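Local coordinates for phosphoglycerate oxidoreductase (PDB 4HY3), which probably reduces glyoxylate or hydroxypyruvate with a nicotinamide cofactor, as expected of a D-isomer-specific 2-hydroxyacid dehydrogenase with a Rossmann-type NAD-binding domain, at residues A[262-267]-A[271-276]; A[232-237]-A[254-259]; A[143-148]-A[286-291]; A[301-304]-A[308-311]; A[133-138]-A[188-193]. All blocks are in the same frame, centred on the assembly; numbering follows the deposited sequence.

Overall arrangement
All five contacts lie in or against the domain that carries the seven-stranded parallel sheet, and together illustrate how a Rossmann-type fold is covered. Contacts 1 to 4 reach that sheet directly: strands 233-236, 261-264, 286-289 and 309-311 are successive neighbours in it, and contacts 2 and 4, on the first and last of these four strands, have centres about 17 Å apart. Contacts 3 and 5 share helix 131-147, their centres about 15 Å apart. Contact 5 includes G188 of a GxGxxG pattern, consistent with the dinucleotide site, while contact 4, its centre about 23 Å away, lies at the edge of the sheet within this chain. Contacts 3, 4 and 5 also touch a second subunit.

Contact 1. Residues A[262-267]-A[271-276]; sequences FILLSR and VDFDAL
F262 and V271 open an apolar interface between a strand and the turn and helix that follow it. The two side chains slide past each other in opposite senses, and V271 CG1 arrives at the rim of the F262 ring, near its plane, 3.8 Å from CZ. L276 approaches the same ring obliquely, its CD1 lying 3.7 Å from F262 CD2. The ring is delivered to this position because CG stands anti to the backbone N (chi1 173°), which carries it off the strand toward the helix. Further along the strand, one methyl of L264 serves two neighbours: CD2 is 4.2 Å from V271 CG2 and 4.4 Å from F273 CE1.

Between the two segments the contact is apolar; the side-chain hydrogen bond lies within segment 271-276. D272 is the N-cap, and its OD2 accepts from A275 N at 2.7 Å, met on the anti side of the carboxylate; this fixes the start of the helix that presents F273 and L276.

The whole belongs to a beta-alpha-beta unit made of strand 261-264, helix 273-281 and strand 286-289. Strand 261-264 runs between strands 233-236 and 286-289, and F253 of helix 250-254 meets the F262 ring edge-to-face.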
# COMPACT_ATOMS: atom_id res chain seq x y z
N PHE A 262 12.15 -22.27 8.74
CA PHE A 262 13.13 -21.51 9.51
C PHE A 262 14.28 -21.00 8.63
O PHE A 262 15.05 -21.79 8.06
CB PHE A 262 13.69 -22.38 10.66
CG PHE A 262 14.83 -21.76 11.40
CD1 PHE A 262 14.59 -21.02 12.55
CD2 PHE A 262 16.14 -21.91 10.95
CE1 PHE A 262 15.65 -20.44 13.25
CE2 PHE A 262 17.20 -21.34 11.64
CZ PHE A 262 16.96 -20.60 12.80
N ILE A 263 14.41 -19.68 8.56
CA ILE A 263 15.28 -19.07 7.58
C ILE A 263 16.35 -18.18 8.22
O ILE A 263 16.05 -17.14 8.80
CB ILE A 263 14.44 -18.33 6.52
CG1 ILE A 263 13.43 -19.30 5.89
CG2 ILE A 263 15.33 -17.73 5.45
CD1 ILE A 263 12.15 -18.64 5.41
N LEU A 264 17.60 -18.60 8.10
CA LEU A 264 18.71 -17.95 8.79
C LEU A 264 19.52 -16.98 7.89
O LEU A 264 20.23 -17.42 6.96
CB LEU A 264 19.64 -19.01 9.37
CG LEU A 264 20.81 -18.52 10.19
CD1 LEU A 264 20.29 -17.77 11.42
CD2 LEU A 264 21.69 -19.70 10.58
N LEU A 265 19.42 -15.68 8.17
CA LEU A 265 19.98 -14.68 7.28
C LEU A 265 21.13 -13.89 7.88
O LEU A 265 21.89 -13.27 7.15
CB LEU A 265 18.88 -13.72 6.80
CG LEU A 265 17.77 -14.39 6.00
CD1 LEU A 265 16.53 -13.53 5.86
CD2 LEU A 265 18.31 -14.85 4.64
N SER A 266 21.25 -13.90 9.19
CA SER A 266 22.33 -13.14 9.82
C SER A 266 22.90 -13.92 10.97
O SER A 266 22.15 -14.42 11.81
CB SER A 266 21.77 -11.84 10.37
OG SER A 266 20.77 -12.14 11.35
N ARG A 267 24.23 -14.03 11.01
CA ARG A 267 24.92 -14.42 12.23
C ARG A 267 24.62 -15.89 12.56
O ARG A 267 23.56 -16.21 13.10
CB ARG A 267 24.47 -13.47 13.36
CG ARG A 267 25.54 -13.06 14.37
CD ARG A 267 26.62 -12.17 13.79
NE ARG A 267 27.79 -12.12 14.68
CZ ARG A 267 29.02 -12.49 14.34
NH1 ARG A 267 29.27 -12.92 13.11
NH2 ARG A 267 30.01 -12.42 15.22
N VAL A 271 22.49 -19.65 16.79
CA VAL A 271 21.77 -20.94 16.81
C VAL A 271 22.75 -22.05 17.10
O VAL A 271 23.94 -21.88 16.84
CB VAL A 271 21.09 -21.31 15.45
CG1 VAL A 271 20.02 -20.30 15.06
CG2 VAL A 271 22.12 -21.56 14.33
N ASP A 272 22.26 -23.18 17.60
CA ASP A 272 23.11 -24.36 17.65
C ASP A 272 22.96 -25.13 16.37
O ASP A 272 21.90 -25.70 16.09
CB ASP A 272 22.86 -25.25 18.86
CG ASP A 272 23.89 -26.35 18.96
OD1 ASP A 272 24.81 -26.23 19.80
OD2 ASP A 272 23.83 -27.31 18.14
N PHE A 273 24.02 -25.17 15.58
CA PHE A 273 23.86 -25.70 14.24
C PHE A 273 23.39 -27.15 14.26
O PHE A 273 22.39 -27.49 13.62
CB PHE A 273 25.10 -25.50 13.37
CG PHE A 273 24.76 -25.03 11.99
CD1 PHE A 273 24.73 -23.67 11.71
CD2 PHE A 273 24.38 -25.93 11.00
CE1 PHE A 273 24.37 -23.22 10.45
CE2 PHE A 273 24.03 -25.49 9.74
CZ PHE A 273 24.02 -24.13 9.46
N ASP A 274 24.09 -27.98 15.03
CA ASP A 274 23.77 -29.41 15.11
C ASP A 274 22.41 -29.60 15.78
O ASP A 274 21.71 -30.57 15.48
CB ASP A 274 24.86 -30.21 15.85
CG ASP A 274 26.24 -29.54 15.79
OD1 ASP A 274 27.12 -30.05 15.06
OD2 ASP A 274 26.43 -28.52 16.49
N ALA A 275 22.03 -28.69 16.66
CA ALA A 275 20.65 -28.67 17.16
C ALA A 275 19.68 -28.45 16.01
O ALA A 275 18.68 -29.15 15.91
CB ALA A 275 20.45 -27.63 18.25
N LEU A 276 20.00 -27.48 15.14
CA LEU A 276 19.18 -27.20 13.94
C LEU A 276 19.14 -28.36 12.93
O LEU A 276 18.06 -28.79 12.51
CB LEU A 276 19.60 -25.89 13.27
CG LEU A 276 19.10 -25.64 11.83
CD1 LEU A 276 17.66 -25.13 11.76
CD2 LEU A 276 20.06 -24.74 11.09

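Contact 2. Residues A[232-237]-A[254-259]; sequences DFIFVV and SSMRRG
The guanidinium group of R257 is met at its edge, near its plane, by the carboxylate of D232. The two flat groups are not coplanar: their planes are turned 49° apart, and the approach falls on a single nitrogen, with D232 OD2 2.8 Å from R257 NH1 in a salt bridge. R257 reaches the acid through a chain extended from CG to NE, whose CD passes 3.6 Å from D232 OD1. D232 OD1 also accepts from a water oxygen at 3.2 Å; the same water donates to G259 O at 3.0 Å and so ties the carboxylate to the loop backbone.

Beside this polar end lies a small apolar one. I234 and M256, the latter present as selenomethionine, reach toward each other tip to tip, I234 CD1 standing 3.7 Å from M256 SE. A bend at chi3 of M256 (-149°) turns its methyl so that CE, too, is 4.0 Å from I234 CD1.

R257 NH2 forms a further salt bridge with E178 on strand 178-182, while D232 OD2 also accepts a weak bond from E178 N. The arginine thus sits between two acids, an arrangement likely to favour its positive charge and to join the loop to the starts of two adjacent strands.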
# COMPACT_ATOMS: atom_id res chain seq x y z
N ASP A 232 4.60 -20.12 11.04
CA ASP A 232 4.89 -21.02 9.95
C ASP A 232 6.19 -20.64 9.25
O ASP A 232 6.90 -21.52 8.75
CB ASP A 232 3.75 -21.04 8.95
CG ASP A 232 2.46 -21.56 9.56
OD1 ASP A 232 2.42 -22.76 9.97
OD2 ASP A 232 1.48 -20.78 9.60
N PHE A 233 6.49 -19.34 9.23
CA PHE A 233 7.76 -18.89 8.71
C PHE A 233 8.47 -17.98 9.68
O PHE A 233 7.94 -16.93 10.07
CB PHE A 233 7.58 -18.19 7.39
CG PHE A 233 6.86 -19.01 6.35
CD1 PHE A 233 7.56 -19.90 5.56
CD2 PHE A 233 5.50 -18.88 6.16
CE1 PHE A 233 6.91 -20.66 4.61
CE2 PHE A 233 4.84 -19.62 5.20
CZ PHE A 233 5.56 -20.51 4.42
N ILE A 234 9.68 -18.38 10.04
CA ILE A 234 10.51 -17.68 11.00
C ILE A 234 11.79 -17.28 10.30
O ILE A 234 12.50 -18.15 9.78
CB ILE A 234 10.86 -18.58 12.21
CG1 ILE A 234 9.59 -19.07 12.90
CG2 ILE A 234 11.80 -17.89 13.20
CD1 ILE A 234 9.74 -20.49 13.38
N PHE A 235 12.07 -15.97 10.30
CA PHE A 235 13.30 -15.41 9.76
C PHE A 235 14.18 -14.87 10.89
O PHE A 235 13.73 -14.04 11.69
CB PHE A 235 12.96 -14.23 8.82
CG PHE A 235 12.17 -14.59 7.59
CD1 PHE A 235 12.82 -14.90 6.39
CD2 PHE A 235 10.78 -14.61 7.62
CE1 PHE A 235 12.09 -15.22 5.25
CE2 PHE A 235 10.05 -14.93 6.49
CZ PHE A 235 10.70 -15.24 5.29
N VAL A 236 15.44 -15.33 10.96
CA VAL A 236 16.47 -14.70 11.82
C VAL A 236 17.29 -13.64 11.04
O VAL A 236 17.96 -13.93 10.03
CB VAL A 236 17.46 -15.73 12.41
CG1 VAL A 236 18.22 -15.08 13.56
CG2 VAL A 236 16.74 -17.00 12.87
N VAL A 237 17.28 -12.41 11.55
CA VAL A 237 17.51 -11.26 10.71
C VAL A 237 18.47 -10.21 11.31
O VAL A 237 19.12 -9.45 10.58
CB VAL A 237 16.13 -10.71 10.32
CG1 VAL A 237 16.03 -9.21 10.39
CG2 VAL A 237 15.77 -11.22 8.96
N SER A 254 12.33 -27.73 18.68
CA SER A 254 11.13 -28.50 19.04
C SER A 254 9.93 -27.61 19.41
O SER A 254 8.79 -27.93 19.10
CB SER A 254 11.46 -29.43 20.22
OG SER A 254 12.20 -28.74 21.24
N SER A 255 10.19 -26.48 20.06
CA SER A 255 9.14 -25.55 20.46
C SER A 255 8.27 -25.06 19.28
O SER A 255 7.27 -24.37 19.50
CB SER A 255 9.78 -24.37 21.18
OG SER A 255 9.06 -23.16 20.95
N MSE A 256 8.67 -25.40 18.06
CA MSE A 256 8.08 -24.83 16.84
C MSE A 256 6.82 -25.56 16.43
O MSE A 256 6.42 -26.52 17.08
CB MSE A 256 9.14 -24.82 15.72
CG MSE A 256 9.94 -23.50 15.65
SE MSE A 256 11.57 -23.49 14.50
CE MSE A 256 12.66 -22.18 15.49
N ARG A 257 6.17 -25.09 15.37
CA ARG A 257 5.10 -25.83 14.71
C ARG A 257 5.72 -26.90 13.86
O ARG A 257 6.93 -26.92 13.66
CB ARG A 257 4.28 -24.93 13.80
CG ARG A 257 3.02 -24.40 14.43
CD ARG A 257 2.38 -23.42 13.48
NE ARG A 257 1.50 -22.52 14.20
CZ ARG A 257 0.94 -21.43 13.68
NH1 ARG A 257 1.18 -21.11 12.41
NH2 ARG A 257 0.14 -20.67 14.41
N ARG A 258 4.86 -27.77 13.33
CA ARG A 258 5.31 -29.02 12.74
C ARG A 258 6.13 -28.77 11.48
O ARG A 258 7.36 -28.76 11.57
CB ARG A 258 4.11 -29.96 12.51
CG ARG A 258 4.41 -31.30 11.86
CD ARG A 258 5.41 -32.19 12.60
NE ARG A 258 5.70 -33.34 11.74
CZ ARG A 258 6.82 -34.07 11.76
NH1 ARG A 258 7.79 -33.81 12.63
NH2 ARG A 258 6.94 -35.09 10.90
N GLY A 259 5.49 -28.55 10.34
CA GLY A 259 6.24 -28.28 9.11
C GLY A 259 6.68 -26.83 9.06
O GLY A 259 6.24 -26.06 8.21
O HOH W 1 3.47 -24.94 7.93

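Contact 3. Residues A[143-148]-A[286-291]; sequences LALARG and VAASDV
The last turn of helix 131-147 runs nearly antiparallel to strand 286-289, at 160° between their N-to-C directions, with the axes of the short segments 8.9 Å apart at closest. L145 and V286 have the nearest pair of CA atoms across the two segments, 7.1 Å from each other.

One side chain does most of the work. L145 leans over the strand, and its two terminal methyls divide the surface between them. CD2 lies 4.0 Å from V286 CG2 and also rests by the peptide of A287, 3.3 Å from its O. CD1 rests on the nitrogen end of the same peptide, 3.8 Å from A288 N, and meets the A288 methyl at 3.9 Å between CD1 and CB. The leucine straddles A287, whose own CB points to the far side of the sheet, so what it finds there is backbone. V286 supplies the flank: its CG1, held between the backbone N and the carbonyl carbon (chi1 85°), comes 4.0 Å from L145 CB.

Beyond L145 the helix closes with a Schellman motif, G148 adopting positive phi. R147, turned from the strand, hydrogen-bonds P133 O of the second subunit. In the sheet, strand 286-289 lies between strands 261-264 and 309-311, and L145 touches I263 on the former and I310 on the latter, so that this helix end spans three neighbouring strands.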
# COMPACT_ATOMS: atom_id res chain seq x y z
N LEU A 143 9.78 -19.07 -0.32
CA LEU A 143 9.03 -19.66 -1.42
C LEU A 143 9.65 -20.94 -1.91
O LEU A 143 8.95 -21.84 -2.39
CB LEU A 143 8.87 -18.68 -2.57
CG LEU A 143 8.16 -17.41 -2.13
CD1 LEU A 143 8.37 -16.31 -3.17
CD2 LEU A 143 6.68 -17.67 -1.89
N ALA A 144 10.96 -21.06 -1.80
CA ALA A 144 11.56 -22.29 -2.22
C ALA A 144 11.10 -23.38 -1.25
O ALA A 144 10.50 -24.37 -1.69
CB ALA A 144 13.08 -22.18 -2.30
N LEU A 145 11.30 -23.17 0.06
CA LEU A 145 10.81 -24.15 1.05
C LEU A 145 9.29 -24.38 0.89
O LEU A 145 8.90 -25.48 0.59
CB LEU A 145 11.23 -23.85 2.50
CG LEU A 145 12.76 -23.76 2.73
CD1 LEU A 145 13.17 -22.88 3.91
CD2 LEU A 145 13.47 -25.09 2.82
N ALA A 146 8.47 -23.34 0.97
CA ALA A 146 7.02 -23.56 0.96
C ALA A 146 6.41 -24.25 -0.29
O ALA A 146 5.19 -24.50 -0.32
CB ALA A 146 6.26 -22.27 1.29
N ARG A 147 7.22 -24.55 -1.30
CA ARG A 147 6.75 -25.19 -2.53
C ARG A 147 7.82 -26.10 -3.11
O ARG A 147 7.70 -26.57 -4.24
CB ARG A 147 6.34 -24.14 -3.58
CG ARG A 147 5.30 -23.14 -3.11
CD ARG A 147 3.94 -23.77 -2.93
NE ARG A 147 3.28 -23.94 -4.22
CZ ARG A 147 2.59 -22.97 -4.85
NH1 ARG A 147 2.45 -21.76 -4.31
NH2 ARG A 147 2.03 -23.23 -6.02
N GLY A 148 8.86 -26.34 -2.32
CA GLY A 148 9.97 -27.21 -2.70
C GLY A 148 10.54 -26.90 -4.08
O GLY A 148 10.89 -27.82 -4.81
N VAL A 286 11.60 -27.59 8.40
CA VAL A 286 12.37 -27.47 7.16
C VAL A 286 13.17 -26.15 7.19
O VAL A 286 12.77 -25.19 7.86
CB VAL A 286 11.40 -27.60 5.96
CG1 VAL A 286 10.76 -26.26 5.61
CG2 VAL A 286 12.10 -28.26 4.78
N ALA A 287 14.31 -26.07 6.51
CA ALA A 287 15.16 -24.87 6.67
C ALA A 287 16.07 -24.37 5.50
O ALA A 287 16.28 -25.05 4.50
CB ALA A 287 15.97 -24.98 7.96
N ALA A 288 16.58 -23.15 5.64
CA ALA A 288 17.57 -22.57 4.71
C ALA A 288 18.35 -21.51 5.43
O ALA A 288 17.76 -20.64 6.05
CB ALA A 288 16.90 -21.94 3.51
N SER A 289 19.67 -21.59 5.35
CA SER A 289 20.51 -20.54 5.88
C SER A 289 21.46 -20.05 4.79
O SER A 289 21.73 -20.78 3.83
CB SER A 289 21.33 -21.03 7.07
OG SER A 289 22.25 -20.02 7.50
N ASP A 290 21.95 -18.82 4.97
CA ASP A 290 23.00 -18.23 4.14
C ASP A 290 24.28 -18.10 4.92
O ASP A 290 25.32 -17.77 4.37
CB ASP A 290 22.60 -16.85 3.59
CG ASP A 290 23.54 -16.38 2.48
OD1 ASP A 290 23.65 -17.05 1.42
OD2 ASP A 290 24.19 -15.34 2.69
N VAL A 291 24.22 -18.36 6.21
CA VAL A 291 25.41 -18.23 7.03
C VAL A 291 25.66 -19.54 7.77
O VAL A 291 24.74 -20.33 7.98
CB VAL A 291 25.31 -16.99 7.95
CG1 VAL A 291 24.22 -17.20 9.01
CG2 VAL A 291 26.66 -16.63 8.58

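Contact 4. Residues A[301-304]-A[308-311]; sequences HPVR and GFIR
R311 NH1 is gripped by two carbonyl oxygens, V303 O of the preceding 3-10 turn and L306 O of the short connection that follows it. The bond from R311 NH1 to V303 O is 2.9 Å long and meets the oxygen almost along the C=O axis, at 164°, although the oxygen is tilted 23° from the guanidinium plane. R304 O stands 3.6 Å above one face of this group and the carbonyl carbon of F309 lies over the opposite one, both off toward the rim. Bends at chi2 and chi3 fold the arginine back over its own strand into this slot.

Alongside, V303 makes an off-centre CH-pi contact with F309, CG1 lying 4.2 Å from the ring centroid. V303 N donates to H301 ND1 at 3.1 Å, in the imidazole plane, a bond within the segment that ties the start of the turn.

R304 points elsewhere, forming a salt bridge with E161 of the second subunit; R311 N bonds D153 of that subunit. Within the chain, the 3-10 turn lies against F273 and M277 of helix 273-281, while strand 309-311, outermost of its sheet within this chain, pairs with strand 286-289 and carries F309 toward L276 of that helix.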
# COMPACT_ATOMS: atom_id res chain seq x y z
N HIS A 301 31.68 -31.86 5.61
CA HIS A 301 30.60 -31.44 6.49
C HIS A 301 29.23 -32.04 6.21
O HIS A 301 28.79 -32.10 5.06
CB HIS A 301 30.51 -29.93 6.46
CG HIS A 301 29.89 -29.33 7.69
ND1 HIS A 301 28.57 -29.34 7.92
CD2 HIS A 301 30.48 -28.66 8.77
CE1 HIS A 301 28.31 -28.72 9.10
NE2 HIS A 301 29.49 -28.30 9.61
N PRO A 302 28.54 -32.49 7.27
CA PRO A 302 27.21 -33.08 7.11
C PRO A 302 26.21 -32.22 6.35
O PRO A 302 25.42 -32.77 5.58
CB PRO A 302 26.74 -33.27 8.56
CG PRO A 302 28.00 -33.50 9.32
CD PRO A 302 29.08 -32.70 8.63
N VAL A 303 26.24 -30.90 6.54
CA VAL A 303 25.16 -30.03 6.03
C VAL A 303 24.89 -30.22 4.55
O VAL A 303 23.80 -29.95 4.06
CB VAL A 303 25.42 -28.54 6.29
CG1 VAL A 303 24.19 -27.72 5.94
CG2 VAL A 303 25.77 -28.31 7.75
N ARG A 304 25.89 -30.72 3.84
CA ARG A 304 25.81 -30.85 2.41
C ARG A 304 24.81 -31.89 1.90
O ARG A 304 24.15 -31.69 0.88
CB ARG A 304 27.20 -31.04 1.86
CG ARG A 304 28.14 -30.03 2.49
CD ARG A 304 29.42 -29.88 1.71
NE ARG A 304 30.26 -28.83 2.26
CZ ARG A 304 30.70 -27.78 1.57
NH1 ARG A 304 30.37 -27.65 0.29
NH2 ARG A 304 31.46 -26.87 2.15
N GLY A 308 16.07 -31.31 2.84
CA GLY A 308 15.12 -30.41 3.51
C GLY A 308 15.74 -29.12 4.00
O GLY A 308 15.08 -28.31 4.66
N PHE A 309 17.02 -28.93 3.68
CA PHE A 309 17.79 -27.76 4.07
C PHE A 309 18.35 -27.07 2.82
O PHE A 309 19.26 -27.62 2.18
CB PHE A 309 18.92 -28.18 5.02
CG PHE A 309 19.65 -27.03 5.65
CD1 PHE A 309 19.36 -26.64 6.96
CD2 PHE A 309 20.65 -26.33 4.95
CE1 PHE A 309 20.04 -25.58 7.54
CE2 PHE A 309 21.31 -25.26 5.53
CZ PHE A 309 21.00 -24.88 6.83
N ILE A 310 17.81 -25.90 2.46
CA ILE A 310 18.34 -25.07 1.35
C ILE A 310 19.61 -24.30 1.70
O ILE A 310 19.60 -23.50 2.64
CB ILE A 310 17.29 -24.08 0.81
CG1 ILE A 310 16.21 -24.81 0.03
CG2 ILE A 310 17.94 -23.06 -0.11
CD1 ILE A 310 14.96 -23.99 -0.18
N ARG A 311 20.67 -24.51 0.91
CA ARG A 311 22.02 -23.94 1.15
C ARG A 311 22.40 -22.74 0.26
O ARG A 311 22.01 -22.67 -0.93
CB ARG A 311 23.10 -25.03 1.01
CG ARG A 311 23.22 -25.99 2.18
CD ARG A 311 23.55 -27.41 1.72
NE ARG A 311 22.56 -27.91 0.76
CZ ARG A 311 21.66 -28.86 1.02
NH1 ARG A 311 21.60 -29.46 2.21
NH2 ARG A 311 20.80 -29.20 0.06

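Contact 5. Residues A[133-138]-A[188-193]; sequences PVAEIG and GKALRR
Helices 131-147 and 186-195 come close enough here for their backbones nearly to meet: the CA atoms of A135 and L191 are 4.9 Å apart. So short a separation depends on small residues, and the meeting point is a worked case of two helices touching through alanine.

A135 points toward the second helix, and its methyl is the touching atom throughout. It lies 3.6 Å from A190 CB, 3.7 Å from the carbonyl carbon of A190 and 3.8 Å from L191 N, so it settles against the peptide joining A190 to L191 as well as against the facing methyl. A190 also turns its CB toward the first helix, and the two methyls meet side-on rather than head-on. L191 comes in at the flank, its CB 4.6 Å from A135 CB, and its branched end turns back toward the first helix, beside G138. One turn on from A135, G138 has no side chain on the flank facing L191.

The contact is apolar and buried, and the charges sit around it. R193, beside the crossing, forms a salt bridge with E132 just before the first segment. E136, on the far side of its helix, accepts backbone bonds from I174 and A175 of the second subunit, which place both carboxylate oxygens.

G188 belongs to a GxGxxG pattern, consistent with a dinucleotide-binding turn at the start of helix 186-195. L191 of this helix packs on F235 and V237 of segment 232-237, V134 and G138 touch L265 after strand 261-264, and V194 adds a further contact with A135.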
# COMPACT_ATOMS: atom_id res chain seq x y z
N PRO A 133 19.01 -6.55 -0.94
CA PRO A 133 19.59 -7.83 -1.36
C PRO A 133 19.18 -8.99 -0.43
O PRO A 133 18.64 -9.98 -0.89
CB PRO A 133 21.10 -7.57 -1.31
CG PRO A 133 21.23 -6.11 -1.59
CD PRO A 133 20.00 -5.45 -1.03
N VAL A 134 19.39 -8.86 0.87
CA VAL A 134 19.09 -9.94 1.79
C VAL A 134 17.60 -10.24 1.98
O VAL A 134 17.22 -11.39 2.06
CB VAL A 134 19.77 -9.71 3.14
CG1 VAL A 134 19.47 -10.86 4.07
CG2 VAL A 134 21.27 -9.59 2.91
N ALA A 135 16.75 -9.22 2.02
CA ALA A 135 15.31 -9.48 1.95
C ALA A 135 14.98 -10.34 0.75
O ALA A 135 14.37 -11.38 0.88
CB ALA A 135 14.49 -8.18 1.94
N GLU A 136 15.38 -9.93 -0.44
CA GLU A 136 14.88 -10.60 -1.62
C GLU A 136 15.19 -12.08 -1.66
O GLU A 136 14.26 -12.90 -1.77
CB GLU A 136 15.32 -9.89 -2.88
CG GLU A 136 14.70 -8.50 -2.90
CD GLU A 136 14.66 -7.85 -4.26
OE1 GLU A 136 15.11 -8.46 -5.27
OE2 GLU A 136 14.17 -6.71 -4.31
N ILE A 137 16.47 -12.42 -1.52
CA ILE A 137 16.90 -13.82 -1.52
C ILE A 137 16.29 -14.57 -0.32
O ILE A 137 16.12 -15.79 -0.36
CB ILE A 137 18.42 -13.99 -1.52
CG1 ILE A 137 18.80 -15.39 -1.98
CG2 ILE A 137 19.02 -13.73 -0.15
CD1 ILE A 137 19.40 -15.43 -3.35
N GLY A 138 15.94 -13.81 0.72
CA GLY A 138 15.24 -14.32 1.90
C GLY A 138 13.80 -14.74 1.64
O GLY A 138 13.38 -15.85 2.00
N GLY A 188 14.99 -6.38 8.85
CA GLY A 188 13.61 -6.43 9.23
C GLY A 188 12.71 -5.63 8.32
O GLY A 188 11.78 -6.20 7.77
N LYS A 189 12.97 -4.34 8.16
CA LYS A 189 12.07 -3.47 7.37
C LYS A 189 12.02 -3.86 5.92
O LYS A 189 10.95 -3.78 5.30
CB LYS A 189 12.46 -2.00 7.46
CG LYS A 189 12.54 -1.45 8.87
CD LYS A 189 13.02 -0.00 8.88
CE LYS A 189 13.63 0.34 10.24
NZ LYS A 189 14.28 1.69 10.24
N ALA A 190 13.15 -4.31 5.37
CA ALA A 190 13.22 -4.62 3.95
C ALA A 190 12.31 -5.80 3.69
O ALA A 190 11.64 -5.89 2.64
CB ALA A 190 14.65 -4.93 3.51
N LEU A 191 12.28 -6.69 4.68
CA LEU A 191 11.53 -7.92 4.63
C LEU A 191 10.05 -7.59 4.74
O LEU A 191 9.24 -7.99 3.90
CB LEU A 191 11.99 -8.81 5.76
CG LEU A 191 11.74 -10.31 5.79
CD1 LEU A 191 11.48 -10.96 4.45
CD2 LEU A 191 12.95 -10.97 6.42
N ARG A 192 9.71 -6.79 5.74
CA ARG A 192 8.33 -6.34 5.85
C ARG A 192 7.87 -5.76 4.53
O ARG A 192 6.72 -5.91 4.16
CB ARG A 192 8.15 -5.34 6.99
CG ARG A 192 6.79 -4.67 7.06
CD ARG A 192 5.63 -5.65 6.98
NE ARG A 192 4.34 -4.95 7.05
CZ ARG A 192 3.66 -4.46 6.02
NH1 ARG A 192 4.09 -4.60 4.77
NH2 ARG A 192 2.52 -3.83 6.25
N ARG A 193 8.78 -5.12 3.79
CA ARG A 193 8.36 -4.51 2.54
C ARG A 193 8.05 -5.55 1.46
O ARG A 193 6.98 -5.52 0.84
CB ARG A 193 9.36 -3.48 2.05
CG ARG A 193 8.85 -2.69 0.85
CD ARG A 193 9.63 -1.40 0.65
NE ARG A 193 11.04 -1.68 0.45
CZ ARG A 193 11.99 -1.55 1.39
NH1 ARG A 193 11.66 -1.09 2.59
NH2 ARG A 193 13.26 -1.86 1.13